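Local coordinates for tyrosine-protein phosphatase non-receptor type 18 (Homo sapiens, PDB 2OC3) that hydrolyses the phosphate ester of phosphotyrosine in proteins, here through its catalytic domain, and dephosphorylates autophosphorylated tyrosine kinases, at residues Cys50-Gly55 with Asp68-Asp73; Asp73-Ile78 with Asn92-Arg97; Ser263-Val268 with Glu283-Leu288; Val77-Leu82 with Phe119-Trp124. All blocks are in the same frame, centred on the assembly; numbering follows the deposited sequence.

Following the chain from its N terminus, interaction 1 closes a loop of 12 residues that holds 68-73 against the start of helix 53-56. D73 belongs also to interaction 2, which closes the next loop by bridging strand 76-78 to the sheet-edge strand 93-97. The two contacts touch directly, with V69 O 2.9 Å from N92 ND2. Interaction 4 leaves from the same strand, sharing V77 and I78, and spans a longer loop to helix 116-125; residues 92-97 lie within that loop. Interaction 3 comes last and stands apart, joining helices 264-272 and 282-296 on the opposite side of the chain's centre from interaction 4, the two centres about 30 Å apart.

Interaction 1. Residues Cys50-Gly55 with Asp68-Asp73; sequences CSTVAG and DVLPYD
D73 turns its carboxylate onto the start of helix 53-56, and both oxygens are engaged there. On OD2 the syn lone pair takes the amide of V53, with V53 N to D73 OD2 at 2.7 Å. The anti lone pair of the same oxygen receives the hydroxyl of S51, with S51 OG to D73 OD2 at 2.6 Å. OD1 uses its syn lone pair for A54, and A54 N lies 3.0 Å from D73 OD1 in a nearly straight bond (170° at the hydrogen). D73 N returns a bond to S51 O at 2.8 Å. Four bonds thus fix this residue, and such donors would probably stabilise a negative charge. A water joins D73 OD1, P71 O and G55 N, accepting from G55 N and donating to the two oxygens.

T52 and L70 meet beside this network, their side chains at about a right angle, with T52 CG2 3.9 Å from L70 CB. CG2, anti to the carbonyl carbon, also comes to the edge of the Y72 ring. C50 SG approaches that ring obliquely, 4.0 Å from its centroid, a sulfur-aromatic contact, while W44 meets the ring edge-to-face. The aspartate that takes the first amides of helix 53-56 also opens the DxxRVxL motif of classical tyrosine phosphatase domains.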
loop_
_atom_site.group_PDB
_atom_site.type_symbol
_atom_site.label_atom_id
_atom_site.label_comp_id
_atom_site.label_asym_id
_atom_site.label_seq_id
_atom_site.Cartn_x
_atom_site.Cartn_y
_atom_site.Cartn_z
ATOM N N CYS A 50 -5.162 0.419 -20.582
ATOM C CA CYS A 50 -4.864 1.335 -19.498
ATOM C C CYS A 50 -5.718 2.557 -19.639
ATOM O O CYS A 50 -5.662 3.275 -20.660
ATOM C CB CYS A 50 -3.402 1.712 -19.509
ATOM S SG CYS A 50 -2.977 2.904 -18.207
ATOM N N SER A 51 -6.619 2.763 -18.673
ATOM C CA SER A 51 -7.480 3.950 -18.685
ATOM C C SER A 51 -7.813 4.448 -17.277
ATOM O O SER A 51 -7.572 3.751 -16.305
ATOM C CB SER A 51 -8.770 3.668 -19.471
ATOM O OG SER A 51 -9.525 2.602 -18.934
ATOM N N THR A 52 -8.294 5.684 -17.195
ATOM C CA THR A 52 -8.587 6.351 -15.932
ATOM C C THR A 52 -9.972 7.051 -16.006
ATOM O O THR A 52 -10.152 8.173 -15.472
ATOM C CB THR A 52 -7.460 7.339 -15.559
ATOM O OG1 THR A 52 -7.279 8.281 -16.635
ATOM C CG2 THR A 52 -6.149 6.599 -15.319
ATOM N N VAL A 53 -10.939 6.369 -16.622
ATOM C CA VAL A 53 -12.286 6.913 -16.876
ATOM C C VAL A 53 -12.988 7.199 -15.532
ATOM O O VAL A 53 -13.512 8.301 -15.306
ATOM C CB VAL A 53 -13.122 5.885 -17.709
ATOM C CG1 VAL A 53 -14.607 6.272 -17.800
ATOM C CG2 VAL A 53 -12.518 5.719 -19.104
ATOM N N ALA A 54 -12.985 6.231 -14.617
ATOM C CA ALA A 54 -13.792 6.363 -13.418
ATOM C C ALA A 54 -13.281 7.530 -12.576
ATOM O O ALA A 54 -14.053 8.331 -12.022
ATOM C CB ALA A 54 -13.772 5.079 -12.622
ATOM N N GLY A 55 -11.967 7.552 -12.373
ATOM C CA GLY A 55 -11.361 8.634 -11.563
ATOM C C GLY A 55 -11.504 10.053 -12.065
ATOM O O GLY A 55 -11.347 11.008 -11.291
ATOM N N ASP A 68 -2.820 14.225 -10.570
ATOM C CA ASP A 68 -2.052 13.394 -11.477
ATOM C C ASP A 68 -1.968 11.937 -11.036
ATOM O O ASP A 68 -1.196 11.175 -11.615
ATOM C CB ASP A 68 -0.642 13.964 -11.721
ATOM C CG ASP A 68 0.234 14.018 -10.473
ATOM O OD1 ASP A 68 -0.290 14.071 -9.347
ATOM O OD2 ASP A 68 1.487 14.041 -10.620
ATOM N N VAL A 69 -2.741 11.559 -10.006
ATOM C CA VAL A 69 -2.786 10.167 -9.561
ATOM C C VAL A 69 -4.230 9.675 -9.600
ATOM O O VAL A 69 -5.036 9.986 -8.745
ATOM C CB VAL A 69 -2.193 9.962 -8.148
ATOM C CG1 VAL A 69 -2.281 8.516 -7.790
ATOM C CG2 VAL A 69 -0.717 10.419 -8.129
ATOM N N LEU A 70 -4.539 8.941 -10.660
ATOM C CA LEU A 70 -5.849 8.328 -10.836
ATOM C C LEU A 70 -5.709 6.820 -10.925
ATOM O O LEU A 70 -4.816 6.340 -11.608
ATOM C CB LEU A 70 -6.464 8.840 -12.141
ATOM C CG LEU A 70 -6.647 10.365 -12.261
ATOM C CD1 LEU A 70 -7.121 10.732 -13.684
ATOM C CD2 LEU A 70 -7.560 10.868 -11.202
ATOM N N PRO A 71 -6.619 6.078 -10.313
ATOM C CA PRO A 71 -6.485 4.632 -10.335
ATOM C C PRO A 71 -6.781 4.109 -11.736
ATOM O O PRO A 71 -7.689 4.577 -12.420
ATOM C CB PRO A 71 -7.589 4.177 -9.352
ATOM C CG PRO A 71 -8.638 5.219 -9.480
ATOM C CD PRO A 71 -7.859 6.496 -9.625
ATOM N N TYR A 72 -6.047 3.102 -12.165
ATOM C CA TYR A 72 -6.346 2.521 -13.478
ATOM C C TYR A 72 -7.658 1.785 -13.366
ATOM O O TYR A 72 -7.909 1.069 -12.405
ATOM C CB TYR A 72 -5.276 1.516 -13.860
ATOM C CG TYR A 72 -3.887 2.134 -14.019
ATOM C CD1 TYR A 72 -3.752 3.358 -14.662
ATOM C CD2 TYR A 72 -2.725 1.494 -13.562
ATOM C CE1 TYR A 72 -2.517 3.947 -14.861
ATOM C CE2 TYR A 72 -1.456 2.109 -13.777
ATOM C CZ TYR A 72 -1.395 3.322 -14.438
ATOM O OH TYR A 72 -0.182 4.026 -14.658
ATOM N N ASP A 73 -8.531 1.969 -14.340
ATOM C CA ASP A 73 -9.822 1.267 -14.326
ATOM C C ASP A 73 -9.680 -0.245 -14.249
ATOM O O ASP A 73 -10.549 -0.920 -13.720
ATOM C CB ASP A 73 -10.580 1.583 -15.623
ATOM C CG ASP A 73 -10.960 3.068 -15.767
ATOM O OD1 ASP A 73 -11.493 3.654 -14.785
ATOM O OD2 ASP A 73 -10.759 3.657 -16.865
HETATM O O HOH W 1 -10.291 5.319 -12.940
#

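Interaction 2. Residues Asp73-Ile78 with Asn92-Arg97; sequences DQTRVI and NGNFIR
T75 meets strand 93-97 through backbone and side chain together. Its carbonyl accepts from F95, F95 N to T75 O being 2.9 Å. Its hydroxyl receives the amide of N94, N94 ND2 to T75 OG1 2.8 Å, with OG1 33° out of the N94 amide plane, and is also bonded to Q274 O. An alanine at N94 would probably leave T75 OG1 without this donor and R275 without the oxygen that OD1 offers it. R76 pairs with N94 as a non-hydrogen-bonded antiparallel bridge, CA to CA 4.2 Å, while its guanidinium turns off to a salt bridge with D89. V77 N then donates to G93 O at 3.1 Å. V77 CG2, anti to the carbonyl carbon, lies over one face of the F95 ring, 4.0 Å from its centroid, a CH-pi contact. With the strand directions 108° apart, backbone pairing stays brief, one bond on either side of the R76-N94 pair, and the T75-N94 bond and the V77-F95 contact add side-chain links to it.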
loop_
_atom_site.group_PDB
_atom_site.type_symbol
_atom_site.label_atom_id
_atom_site.label_comp_id
_atom_site.label_asym_id
_atom_site.label_seq_id
_atom_site.Cartn_x
_atom_site.Cartn_y
_atom_site.Cartn_z
ATOM N N ASP A 73 -8.531 1.969 -14.340
ATOM C CA ASP A 73 -9.822 1.267 -14.326
ATOM C C ASP A 73 -9.680 -0.245 -14.249
ATOM O O ASP A 73 -10.549 -0.920 -13.720
ATOM C CB ASP A 73 -10.580 1.583 -15.623
ATOM C CG ASP A 73 -10.960 3.068 -15.767
ATOM O OD1 ASP A 73 -11.493 3.654 -14.785
ATOM O OD2 ASP A 73 -10.759 3.657 -16.865
ATOM N N GLN A 74 -8.636 -0.777 -14.863
ATOM C CA GLN A 74 -8.507 -2.221 -15.056
ATOM C C GLN A 74 -8.402 -3.029 -13.759
ATOM O O GLN A 74 -8.707 -4.224 -13.730
ATOM C CB GLN A 74 -7.303 -2.514 -15.938
ATOM C CG GLN A 74 -7.456 -2.079 -17.390
ATOM C CD GLN A 74 -7.556 -0.609 -17.599
ATOM O OE1 GLN A 74 -6.908 0.211 -16.934
ATOM N NE2 GLN A 74 -8.385 -0.228 -18.625
ATOM N N THR A 75 -7.903 -2.386 -12.708
ATOM C CA THR A 75 -7.600 -3.023 -11.435
ATOM C C THR A 75 -8.225 -2.195 -10.283
ATOM O O THR A 75 -7.906 -2.453 -9.124
ATOM C CB THR A 75 -6.078 -3.078 -11.217
ATOM O OG1 THR A 75 -5.573 -1.742 -11.285
ATOM C CG2 THR A 75 -5.380 -3.994 -12.240
ATOM N N ARG A 76 -9.080 -1.207 -10.554
ATOM C CA ARG A 76 -9.570 -0.358 -9.475
ATOM C C ARG A 76 -10.438 -1.126 -8.498
ATOM O O ARG A 76 -11.123 -2.078 -8.844
ATOM C CB ARG A 76 -10.331 0.884 -9.972
ATOM C CG ARG A 76 -11.687 0.627 -10.543
ATOM C CD ARG A 76 -12.333 1.939 -10.961
ATOM N NE ARG A 76 -13.726 1.794 -11.375
ATOM C CZ ARG A 76 -14.801 2.117 -10.649
ATOM N NH1 ARG A 76 -16.017 1.951 -11.187
ATOM N NH2 ARG A 76 -14.712 2.613 -9.415
ATOM N N VAL A 77 -10.446 -0.668 -7.251
ATOM C CA VAL A 77 -11.309 -1.230 -6.213
ATOM C C VAL A 77 -12.709 -0.698 -6.434
ATOM O O VAL A 77 -12.934 0.495 -6.400
ATOM C CB VAL A 77 -10.788 -0.788 -4.821
ATOM C CG1 VAL A 77 -11.802 -1.221 -3.745
ATOM C CG2 VAL A 77 -9.439 -1.381 -4.534
ATOM N N ILE A 78 -13.670 -1.593 -6.632
ATOM C CA ILE A 78 -15.063 -1.232 -6.814
ATOM C C ILE A 78 -15.777 -1.501 -5.501
ATOM O O ILE A 78 -15.857 -2.642 -5.047
ATOM C CB ILE A 78 -15.723 -2.069 -7.937
ATOM C CG1 ILE A 78 -14.925 -1.976 -9.220
ATOM C CG2 ILE A 78 -17.168 -1.618 -8.167
ATOM C CD1 ILE A 78 -15.113 -0.717 -9.909
ATOM N N ASN A 92 -10.045 5.988 -4.709
ATOM C CA ASN A 92 -8.746 6.018 -5.351
ATOM C C ASN A 92 -7.887 4.905 -4.780
ATOM O O ASN A 92 -7.195 5.073 -3.767
ATOM C CB ASN A 92 -8.074 7.389 -5.241
ATOM C CG ASN A 92 -6.889 7.518 -6.159
ATOM O OD1 ASN A 92 -6.076 6.615 -6.248
ATOM N ND2 ASN A 92 -6.775 8.671 -6.830
ATOM N N GLY A 93 -7.990 3.730 -5.397
ATOM C CA GLY A 93 -7.258 2.554 -4.957
ATOM C C GLY A 93 -7.329 1.472 -6.005
ATOM O O GLY A 93 -8.250 1.424 -6.829
ATOM N N ASN A 94 -6.318 0.602 -5.978
ATOM C CA ASN A 94 -6.187 -0.500 -6.938
ATOM C C ASN A 94 -5.779 -1.777 -6.226
ATOM O O ASN A 94 -5.002 -1.747 -5.272
ATOM C CB ASN A 94 -5.131 -0.214 -8.011
ATOM C CG ASN A 94 -5.516 0.926 -8.897
ATOM O OD1 ASN A 94 -5.191 2.081 -8.626
ATOM N ND2 ASN A 94 -6.231 0.622 -9.979
ATOM N N PHE A 95 -6.279 -2.911 -6.710
ATOM C CA PHE A 95 -5.780 -4.201 -6.296
ATOM C C PHE A 95 -4.450 -4.489 -6.951
ATOM O O PHE A 95 -4.250 -4.142 -8.136
ATOM C CB PHE A 95 -6.775 -5.299 -6.682
ATOM C CG PHE A 95 -8.015 -5.321 -5.842
ATOM C CD1 PHE A 95 -7.971 -5.788 -4.551
ATOM C CD2 PHE A 95 -9.258 -4.906 -6.328
ATOM C CE1 PHE A 95 -9.114 -5.864 -3.751
ATOM C CE2 PHE A 95 -10.417 -4.966 -5.480
ATOM C CZ PHE A 95 -10.311 -5.430 -4.229
ATOM N N ILE A 96 -3.587 -5.195 -6.217
ATOM C CA ILE A 96 -2.314 -5.714 -6.691
ATOM C C ILE A 96 -2.289 -7.226 -6.385
ATOM O O ILE A 96 -2.629 -7.649 -5.280
ATOM C CB ILE A 96 -1.104 -5.006 -6.090
ATOM C CG1 ILE A 96 -1.151 -3.492 -6.414
ATOM C CG2 ILE A 96 0.197 -5.642 -6.624
ATOM C CD1 ILE A 96 0.045 -2.661 -5.801
ATOM N N ARG A 97 -1.952 -8.015 -7.414
ATOM C CA ARG A 97 -1.849 -9.466 -7.284
ATOM C C ARG A 97 -0.618 -9.885 -6.479
ATOM O O ARG A 97 0.436 -9.266 -6.577
ATOM C CB ARG A 97 -1.717 -10.078 -8.669
ATOM C CG ARG A 97 -2.950 -9.962 -9.504
ATOM C CD ARG A 97 -2.781 -10.649 -10.844
ATOM N NE ARG A 97 -1.979 -9.841 -11.754
ATOM C CZ ARG A 97 -2.443 -8.859 -12.532
ATOM N NH1 ARG A 97 -3.728 -8.523 -12.528
ATOM N NH2 ARG A 97 -1.606 -8.200 -13.313
#

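Interaction 3. Residues Ser263-Val268 with Glu283-Leu288; sequences SLFDVV and EQYRFL
Y285 reaches across to helix 264-272 with the far end of its ring. With CG anti to the backbone N (chi1 -170°), the ring extends toward the other helix, where V268 CG2 comes to its edge, 3.9 Å from Y285 CE1. The hydroxyl oxygen lies against the backbone of the first helix, Y285 OH to F265 CA 3.4 Å, and forms its hydrogen bond with E33 of helix 29-47. A phenylalanine in place of Y285 would probably leave E33 without this mate and open a gap beside F265 CA. One turn on, L288 runs alongside V268, pointing the other way, and V268 CG2 to L288 CD2, at 3.4 Å, is a closer approach than two methyl groups normally make. L288 CG also meets L264, 4.2 Å from L264 CD2. No hydrogen bond links the segments, whose axes keep 11.9 Å apart at 127°; side chains bridge that distance. Around the pair, helix 29-47 packs on F265 and Y285 through I37, and helix 238-254 lies against L264 and L288 through T245.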
loop_
_atom_site.group_PDB
_atom_site.type_symbol
_atom_site.label_atom_id
_atom_site.label_comp_id
_atom_site.label_asym_id
_atom_site.label_seq_id
_atom_site.Cartn_x
_atom_site.Cartn_y
_atom_site.Cartn_z
ATOM N N SER A 263 13.836 -11.761 -11.128
ATOM C CA SER A 263 14.059 -10.425 -11.615
ATOM C C SER A 263 13.210 -9.457 -10.773
ATOM O O SER A 263 11.984 -9.483 -10.845
ATOM C CB SER A 263 13.602 -10.339 -13.068
ATOM O OG SER A 263 13.662 -8.999 -13.543
ATOM N N LEU A 264 13.893 -8.616 -10.021
ATOM C CA LEU A 264 13.210 -7.548 -9.257
ATOM C C LEU A 264 12.624 -6.518 -10.236
ATOM O O LEU A 264 11.541 -5.955 -10.002
ATOM C CB LEU A 264 14.183 -6.936 -8.264
ATOM C CG LEU A 264 13.673 -6.011 -7.179
ATOM C CD1 LEU A 264 12.525 -6.675 -6.429
ATOM C CD2 LEU A 264 14.827 -5.704 -6.230
ATOM N N PHE A 265 13.296 -6.335 -11.374
ATOM C CA PHE A 265 12.816 -5.471 -12.449
ATOM C C PHE A 265 11.413 -5.911 -12.860
ATOM O O PHE A 265 10.481 -5.104 -12.979
ATOM C CB PHE A 265 13.814 -5.504 -13.619
ATOM C CG PHE A 265 13.350 -4.784 -14.849
ATOM C CD1 PHE A 265 13.796 -3.490 -15.124
ATOM C CD2 PHE A 265 12.493 -5.393 -15.733
ATOM C CE1 PHE A 265 13.358 -2.836 -16.265
ATOM C CE2 PHE A 265 12.055 -4.745 -16.875
ATOM C CZ PHE A 265 12.496 -3.465 -17.128
ATOM N N ASP A 266 11.240 -7.211 -13.090
ATOM C CA ASP A 266 9.973 -7.720 -13.591
ATOM C C ASP A 266 8.858 -7.551 -12.549
ATOM O O ASP A 266 7.715 -7.283 -12.909
ATOM C CB ASP A 266 10.094 -9.207 -13.945
ATOM C CG ASP A 266 10.940 -9.462 -15.185
ATOM O OD1 ASP A 266 11.224 -8.517 -15.958
ATOM O OD2 ASP A 266 11.316 -10.643 -15.396
ATOM N N VAL A 267 9.205 -7.696 -11.273
ATOM C CA VAL A 267 8.211 -7.538 -10.188
ATOM C C VAL A 267 7.709 -6.093 -10.150
ATOM O O VAL A 267 6.506 -5.853 -10.131
ATOM C CB VAL A 267 8.776 -7.941 -8.807
ATOM C CG1 VAL A 267 7.770 -7.625 -7.693
ATOM C CG2 VAL A 267 9.172 -9.451 -8.808
ATOM N N VAL A 268 8.642 -5.143 -10.158
ATOM C CA VAL A 268 8.269 -3.737 -10.101
ATOM C C VAL A 268 7.482 -3.319 -11.356
ATOM O O VAL A 268 6.463 -2.641 -11.246
ATOM C CB VAL A 268 9.485 -2.854 -9.888
ATOM C CG1 VAL A 268 9.093 -1.352 -9.986
ATOM C CG2 VAL A 268 10.137 -3.187 -8.498
ATOM N N GLU A 283 15.663 6.463 -6.142
ATOM C CA GLU A 283 16.109 6.223 -4.774
ATOM C C GLU A 283 15.249 5.130 -4.098
ATOM O O GLU A 283 15.775 4.291 -3.365
ATOM C CB GLU A 283 16.093 7.513 -3.967
ATOM N N GLN A 284 13.952 5.127 -4.375
ATOM C CA GLN A 284 13.096 4.057 -3.872
ATOM C C GLN A 284 13.486 2.717 -4.454
ATOM O O GLN A 284 13.481 1.715 -3.743
ATOM C CB GLN A 284 11.633 4.351 -4.149
ATOM C CG GLN A 284 11.087 5.460 -3.261
ATOM C CD GLN A 284 9.730 6.028 -3.705
ATOM O OE1 GLN A 284 9.205 5.624 -4.748
ATOM N NE2 GLN A 284 9.187 6.998 -2.952
ATOM N N TYR A 285 13.792 2.670 -5.752
ATOM C CA TYR A 285 14.183 1.426 -6.408
ATOM C C TYR A 285 15.497 0.903 -5.827
ATOM O O TYR A 285 15.634 -0.277 -5.576
ATOM C CB TYR A 285 14.303 1.630 -7.933
ATOM C CG TYR A 285 14.463 0.370 -8.750
ATOM C CD1 TYR A 285 13.383 -0.494 -8.935
ATOM C CD2 TYR A 285 15.677 0.040 -9.364
ATOM C CE1 TYR A 285 13.491 -1.647 -9.665
ATOM C CE2 TYR A 285 15.782 -1.106 -10.144
ATOM C CZ TYR A 285 14.674 -1.956 -10.274
ATOM O OH TYR A 285 14.732 -3.101 -11.033
ATOM N N ARG A 286 16.449 1.801 -5.579
ATOM C CA ARG A 286 17.720 1.396 -4.956
ATOM C C ARG A 286 17.454 0.870 -3.530
ATOM O O ARG A 286 18.037 -0.151 -3.126
ATOM C CB ARG A 286 18.712 2.554 -4.926
ATOM C CG ARG A 286 19.325 2.940 -6.247
ATOM C CD ARG A 286 20.365 4.091 -6.063
ATOM N NE ARG A 286 20.930 4.507 -7.356
ATOM C CZ ARG A 286 21.868 3.835 -8.018
ATOM N NH1 ARG A 286 22.384 2.715 -7.515
ATOM N NH2 ARG A 286 22.302 4.288 -9.196
ATOM N N PHE A 287 16.605 1.569 -2.767
ATOM C CA PHE A 287 16.230 1.135 -1.404
ATOM C C PHE A 287 15.596 -0.266 -1.419
ATOM O O PHE A 287 15.892 -1.133 -0.551
ATOM C CB PHE A 287 15.292 2.142 -0.803
ATOM C CG PHE A 287 14.875 1.849 0.620
ATOM C CD1 PHE A 287 15.794 1.858 1.650
ATOM C CD2 PHE A 287 13.539 1.692 0.940
ATOM C CE1 PHE A 287 15.372 1.649 2.948
ATOM C CE2 PHE A 287 13.134 1.499 2.251
ATOM C CZ PHE A 287 14.061 1.472 3.235
ATOM N N LEU A 288 14.736 -0.512 -2.406
ATOM C CA LEU A 288 14.120 -1.806 -2.569
ATOM C C LEU A 288 15.195 -2.871 -2.844
ATOM O O LEU A 288 15.167 -3.965 -2.254
ATOM C CB LEU A 288 13.086 -1.686 -3.715
ATOM C CG LEU A 288 12.388 -2.953 -4.160
ATOM C CD1 LEU A 288 11.483 -3.539 -3.021
ATOM C CD2 LEU A 288 11.582 -2.645 -5.435
#

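Interaction 4. Residues Val77-Leu82 with Phe119-Trp124; sequences VILSLL and FWRLVW
L79 and L122 form the apolar centre, where L79 CD2 rests 3.7 Å from L122 CA on the wall of helix 116-125. V77 extends this patch one way, its CG1 4.3 Å from L122 CD1. The other way, L81 CD2 approaches the indole of W124 obliquely, 3.8 Å from W124 CD1. L79 also carries the contact over to the polar edge, covering one face of the R121 guanidinium, with L79 CB 3.5 Å from R121 NH2 and CD1 above the same face, toward its rim. At its edge the group grips a single carbonyl side-on: R121 NE lies 2.9 Å and R121 NH2 2.8 Å from L81 O. The bend at chi3 (67°), which sets NE out of line with the extended chain, suits this two-nitrogen grip. D118 forms a salt bridge with NH1, and S88 O takes a further bond from NH2, so the buried cation has partners on several sides. Strands 90-91 and 103-108 meet L122 through I91 and I106, while V182 of strand 175-184 backs W124.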
loop_
_atom_site.group_PDB
_atom_site.type_symbol
_atom_site.label_atom_id
_atom_site.label_comp_id
_atom_site.label_asym_id
_atom_site.label_seq_id
_atom_site.Cartn_x
_atom_site.Cartn_y
_atom_site.Cartn_z
ATOM N N VAL A 77 -10.446 -0.668 -7.251
ATOM C CA VAL A 77 -11.309 -1.230 -6.213
ATOM C C VAL A 77 -12.709 -0.698 -6.434
ATOM O O VAL A 77 -12.934 0.495 -6.400
ATOM C CB VAL A 77 -10.788 -0.788 -4.821
ATOM C CG1 VAL A 77 -11.802 -1.221 -3.745
ATOM C CG2 VAL A 77 -9.439 -1.381 -4.534
ATOM N N ILE A 78 -13.670 -1.593 -6.632
ATOM C CA ILE A 78 -15.063 -1.232 -6.814
ATOM C C ILE A 78 -15.777 -1.501 -5.501
ATOM O O ILE A 78 -15.857 -2.642 -5.047
ATOM C CB ILE A 78 -15.723 -2.069 -7.937
ATOM C CG1 ILE A 78 -14.925 -1.976 -9.220
ATOM C CG2 ILE A 78 -17.168 -1.618 -8.167
ATOM C CD1 ILE A 78 -15.113 -0.717 -9.909
ATOM N N LEU A 79 -16.237 -0.447 -4.866
ATOM C CA LEU A 79 -16.951 -0.585 -3.583
ATOM C C LEU A 79 -18.421 -0.931 -3.856
ATOM O O LEU A 79 -19.059 -0.374 -4.780
ATOM C CB LEU A 79 -16.847 0.701 -2.767
ATOM C CG LEU A 79 -15.401 1.085 -2.376
ATOM C CD1 LEU A 79 -15.357 2.450 -1.668
ATOM C CD2 LEU A 79 -14.726 -0.033 -1.542
ATOM N N SER A 80 -18.975 -1.815 -3.050
ATOM C CA SER A 80 -20.367 -2.149 -3.099
ATOM C C SER A 80 -21.010 -1.981 -1.731
ATOM O O SER A 80 -22.235 -1.964 -1.622
ATOM C CB SER A 80 -20.570 -3.571 -3.585
ATOM O OG SER A 80 -20.134 -4.557 -2.666
ATOM N N LEU A 81 -20.212 -1.868 -0.664
ATOM C CA LEU A 81 -20.793 -1.767 0.648
ATOM C C LEU A 81 -21.579 -0.460 0.739
ATOM O O LEU A 81 -21.110 0.634 0.368
ATOM C CB LEU A 81 -19.684 -1.881 1.719
ATOM C CG LEU A 81 -20.137 -1.921 3.184
ATOM C CD1 LEU A 81 -20.830 -3.260 3.480
ATOM C CD2 LEU A 81 -18.989 -1.686 4.157
ATOM N N LEU A 82 -22.814 -0.577 1.212
ATOM C CA LEU A 82 -23.733 0.549 1.325
ATOM C C LEU A 82 -24.219 1.051 -0.018
ATOM O O LEU A 82 -24.716 2.141 -0.089
ATOM C CB LEU A 82 -23.145 1.699 2.176
ATOM C CG LEU A 82 -22.817 1.383 3.662
ATOM C CD1 LEU A 82 -22.111 2.543 4.349
ATOM C CD2 LEU A 82 -24.074 1.010 4.420
ATOM N N PHE A 119 -12.763 4.939 2.822
ATOM C CA PHE A 119 -11.647 4.152 3.310
ATOM C C PHE A 119 -12.114 3.017 4.230
ATOM O O PHE A 119 -11.715 1.872 4.071
ATOM C CB PHE A 119 -10.643 5.061 4.029
ATOM C CG PHE A 119 -9.472 4.356 4.567
ATOM C CD1 PHE A 119 -8.352 4.161 3.768
ATOM C CD2 PHE A 119 -9.433 3.946 5.883
ATOM C CE1 PHE A 119 -7.213 3.539 4.286
ATOM C CE2 PHE A 119 -8.326 3.300 6.388
ATOM C CZ PHE A 119 -7.225 3.086 5.582
ATOM N N TRP A 120 -13.005 3.336 5.167
ATOM C CA TRP A 120 -13.529 2.257 6.054
ATOM C C TRP A 120 -14.450 1.288 5.324
ATOM O O TRP A 120 -14.439 0.106 5.602
ATOM C CB TRP A 120 -14.154 2.834 7.323
ATOM C CG TRP A 120 -13.098 3.326 8.277
ATOM C CD1 TRP A 120 -12.836 4.618 8.627
ATOM C CD2 TRP A 120 -12.130 2.517 8.952
ATOM N NE1 TRP A 120 -11.757 4.656 9.468
ATOM C CE2 TRP A 120 -11.318 3.393 9.715
ATOM C CE3 TRP A 120 -11.878 1.153 9.016
ATOM C CZ2 TRP A 120 -10.257 2.927 10.514
ATOM C CZ3 TRP A 120 -10.839 0.699 9.839
ATOM C CH2 TRP A 120 -10.041 1.599 10.546
ATOM N N ARG A 121 -15.223 1.760 4.338
ATOM C CA ARG A 121 -15.987 0.817 3.507
ATOM C C ARG A 121 -15.069 -0.202 2.817
ATOM O O ARG A 121 -15.371 -1.405 2.723
ATOM C CB ARG A 121 -16.785 1.574 2.437
ATOM C CG ARG A 121 -17.993 2.361 2.949
ATOM C CD ARG A 121 -18.525 3.370 1.882
ATOM N NE ARG A 121 -19.073 2.673 0.747
ATOM C CZ ARG A 121 -19.067 3.095 -0.525
ATOM N NH1 ARG A 121 -18.530 4.250 -0.915
ATOM N NH2 ARG A 121 -19.660 2.325 -1.400
ATOM N N LEU A 122 -13.926 0.294 2.329
ATOM C CA LEU A 122 -12.917 -0.557 1.687
ATOM C C LEU A 122 -12.417 -1.589 2.696
ATOM O O LEU A 122 -12.460 -2.794 2.427
ATOM C CB LEU A 122 -11.760 0.295 1.125
ATOM C CG LEU A 122 -10.575 -0.395 0.455
ATOM C CD1 LEU A 122 -9.814 0.635 -0.390
ATOM C CD2 LEU A 122 -9.605 -0.991 1.456
ATOM N N VAL A 123 -11.963 -1.111 3.865
ATOM C CA VAL A 123 -11.399 -2.009 4.863
ATOM C C VAL A 123 -12.457 -3.062 5.269
ATOM O O VAL A 123 -12.168 -4.256 5.371
ATOM C CB VAL A 123 -10.916 -1.189 6.065
ATOM C CG1 VAL A 123 -10.609 -2.109 7.255
ATOM C CG2 VAL A 123 -9.716 -0.341 5.661
ATOM N N TRP A 124 -13.690 -2.617 5.488
ATOM C CA TRP A 124 -14.736 -3.553 5.951
ATOM C C TRP A 124 -15.129 -4.555 4.856
ATOM O O TRP A 124 -15.206 -5.768 5.040
ATOM C CB TRP A 124 -15.951 -2.744 6.371
ATOM C CG TRP A 124 -16.944 -3.558 7.168
ATOM C CD1 TRP A 124 -17.985 -4.297 6.675
ATOM C CD2 TRP A 124 -16.920 -3.788 8.584
ATOM N NE1 TRP A 124 -18.620 -4.956 7.691
ATOM C CE2 TRP A 124 -18.022 -4.631 8.877
ATOM C CE3 TRP A 124 -16.118 -3.337 9.628
ATOM C CZ2 TRP A 124 -18.293 -5.070 10.166
ATOM C CZ3 TRP A 124 -16.421 -3.763 10.916
ATOM C CH2 TRP A 124 -17.496 -4.620 11.158
#